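Local coordinates for hypothetical protein PH1109 (Pyrococcus horikoshii, PDB 2D59) that is of unknown function but belongs to the CoA-binding-domain family, with a Rossmann-like fold built around a parallel beta sheet, at residues R16-R21 and A102-F107. Numbering follows the deposited sequence.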
# COMPACT_ATOMS: atom_id res chain seq x y z
N ARG A 16 2.22 8.90 10.87
CA ARG A 16 1.09 9.82 10.87
C ARG A 16 1.24 10.83 9.73
O ARG A 16 0.26 11.21 9.09
CB ARG A 16 1.01 10.54 12.22
CG ARG A 16 -0.20 11.44 12.37
CD ARG A 16 -0.25 12.09 13.75
NE ARG A 16 -0.62 11.15 14.81
CZ ARG A 16 0.19 10.81 15.82
NH1 ARG A 16 -0.23 9.95 16.74
NH2 ARG A 16 1.41 11.32 15.90
N GLU A 17 2.47 11.26 9.49
CA GLU A 17 2.77 12.22 8.43
C GLU A 17 2.53 11.58 7.06
O GLU A 17 1.96 12.20 6.16
CB GLU A 17 4.22 12.69 8.53
CG GLU A 17 4.71 13.51 7.35
CD GLU A 17 4.02 14.87 7.24
OE1 GLU A 17 4.32 15.60 6.27
OE2 GLU A 17 3.20 15.20 8.11
N ILE A 18 2.97 10.34 6.91
CA ILE A 18 2.78 9.61 5.66
C ILE A 18 1.30 9.47 5.33
O ILE A 18 0.89 9.64 4.19
CB ILE A 18 3.41 8.20 5.74
CG1 ILE A 18 4.94 8.32 5.76
CG2 ILE A 18 2.99 7.36 4.56
CD1 ILE A 18 5.51 8.99 4.52
N LEU A 19 0.51 9.13 6.35
CA LEU A 19 -0.92 8.95 6.19
C LEU A 19 -1.63 10.28 5.94
O LEU A 19 -2.74 10.32 5.41
CB LEU A 19 -1.51 8.29 7.44
CG LEU A 19 -1.13 6.84 7.72
CD1 LEU A 19 -1.63 6.44 9.11
CD2 LEU A 19 -1.73 5.94 6.66
N THR A 20 -0.99 11.37 6.33
CA THR A 20 -1.59 12.68 6.16
C THR A 20 -1.24 13.34 4.83
O THR A 20 -2.11 13.90 4.17
CB THR A 20 -1.15 13.61 7.31
OG1 THR A 20 -1.58 13.05 8.56
CG2 THR A 20 -1.77 14.99 7.15
N ARG A 21 0.02 13.25 4.44
CA ARG A 21 0.47 13.87 3.20
C ARG A 21 0.18 13.11 1.91
O ARG A 21 -0.04 13.72 0.86
CB ARG A 21 1.96 14.19 3.29
CG ARG A 21 2.30 15.15 4.42
CD ARG A 21 1.55 16.48 4.26
NE ARG A 21 1.88 17.43 5.32
CZ ARG A 21 1.62 17.24 6.61
NH1 ARG A 21 1.02 16.13 7.02
NH2 ARG A 21 1.95 18.17 7.50
N ALA A 102 6.58 6.33 -7.22
CA ALA A 102 5.92 6.35 -5.92
C ALA A 102 6.86 6.94 -4.88
O ALA A 102 8.07 7.01 -5.09
CB ALA A 102 5.51 4.94 -5.52
N LYS A 103 6.30 7.38 -3.76
CA LYS A 103 7.08 7.97 -2.68
C LYS A 103 7.26 7.01 -1.51
O LYS A 103 8.23 7.10 -0.76
CB LYS A 103 6.40 9.24 -2.17
CG LYS A 103 6.23 10.34 -3.20
CD LYS A 103 7.57 10.96 -3.57
CE LYS A 103 7.38 12.14 -4.50
NZ LYS A 103 8.68 12.76 -4.89
N VAL A 104 6.31 6.09 -1.37
CA VAL A 104 6.33 5.13 -0.27
C VAL A 104 5.92 3.73 -0.69
O VAL A 104 5.02 3.55 -1.51
CB VAL A 104 5.37 5.58 0.86
CG1 VAL A 104 5.35 4.56 1.99
CG2 VAL A 104 5.78 6.95 1.38
N VAL A 105 6.61 2.73 -0.14
CA VAL A 105 6.27 1.34 -0.39
C VAL A 105 5.83 0.86 0.99
O VAL A 105 6.58 0.97 1.96
CB VAL A 105 7.48 0.50 -0.86
CG1 VAL A 105 7.05 -0.95 -1.07
CG2 VAL A 105 8.03 1.08 -2.15
N TRP A 106 4.61 0.37 1.08
CA TRP A 106 4.07 -0.09 2.35
C TRP A 106 3.82 -1.59 2.34
O TRP A 106 2.92 -2.08 1.66
CB TRP A 106 2.76 0.66 2.63
CG TRP A 106 2.21 0.45 4.01
CD1 TRP A 106 1.89 -0.75 4.59
CD2 TRP A 106 1.87 1.46 4.97
NE1 TRP A 106 1.38 -0.54 5.85
CE2 TRP A 106 1.35 0.80 6.11
CE3 TRP A 106 1.96 2.86 4.98
CZ2 TRP A 106 0.93 1.49 7.25
CZ3 TRP A 106 1.53 3.55 6.11
CH2 TRP A 106 1.02 2.86 7.23
N PHE A 107 4.64 -2.32 3.10
CA PHE A 107 4.51 -3.77 3.21
C PHE A 107 3.53 -4.12 4.33
O PHE A 107 3.81 -3.89 5.51
CB PHE A 107 5.87 -4.40 3.52
CG PHE A 107 6.85 -4.36 2.37
CD1 PHE A 107 6.89 -5.41 1.45
CD2 PHE A 107 7.73 -3.30 2.22
CE1 PHE A 107 7.81 -5.39 0.40
CE2 PHE A 107 8.65 -3.27 1.17
CZ PHE A 107 8.69 -4.32 0.26
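Helix 12-21 packs on one face of the parallel sheet of a Rossmann-like CoA-binding domain, and here I18 and L19 from its last turn meet V104 and W106 of strand 104-107. The axes of helix segment 16-21 and strand 104-107 approach to 11.5 Å, with 117° between their N-to-C directions, and the gap is filled by apolar side chains from both elements. I18 spans it with two branches, its beta-branching sending CG2 and the CG1-CD1 arm to different partners. Its CD1 touches V104 CG2 at 3.8 Å, the closest approach across the interface. Its CG2 lies near the plane of the W106 indole, at the rim of the benzo ring and 4.4 Å from CZ3. L19 starts out beside the contact, but its CD2 swings in to 4.1 Å from W106 CZ3; the two side chains cross at about a right angle and CD2 comes in obliquely to the ring. On the strand, V104 and W106 point to the helix while V105, between them, faces the other side of the sheet. With CG anti to the backbone N (chi1 -171°), W106 reaches out so that its six-membered ring meets the helix; NE1, farther back, donates to the carbonyl oxygen of R131. M133 from helix 133-141 touches both L19 and W106, and I126 of the neighbouring strand touches both I18 and V104. Buried aliphatic and aromatic side chains joining a helix to alternate residues of an inner strand of the parallel sheet form part of the apolar layer between helices and sheet, as in the three-layer alpha/beta/alpha sandwich of Rossmann-like folds.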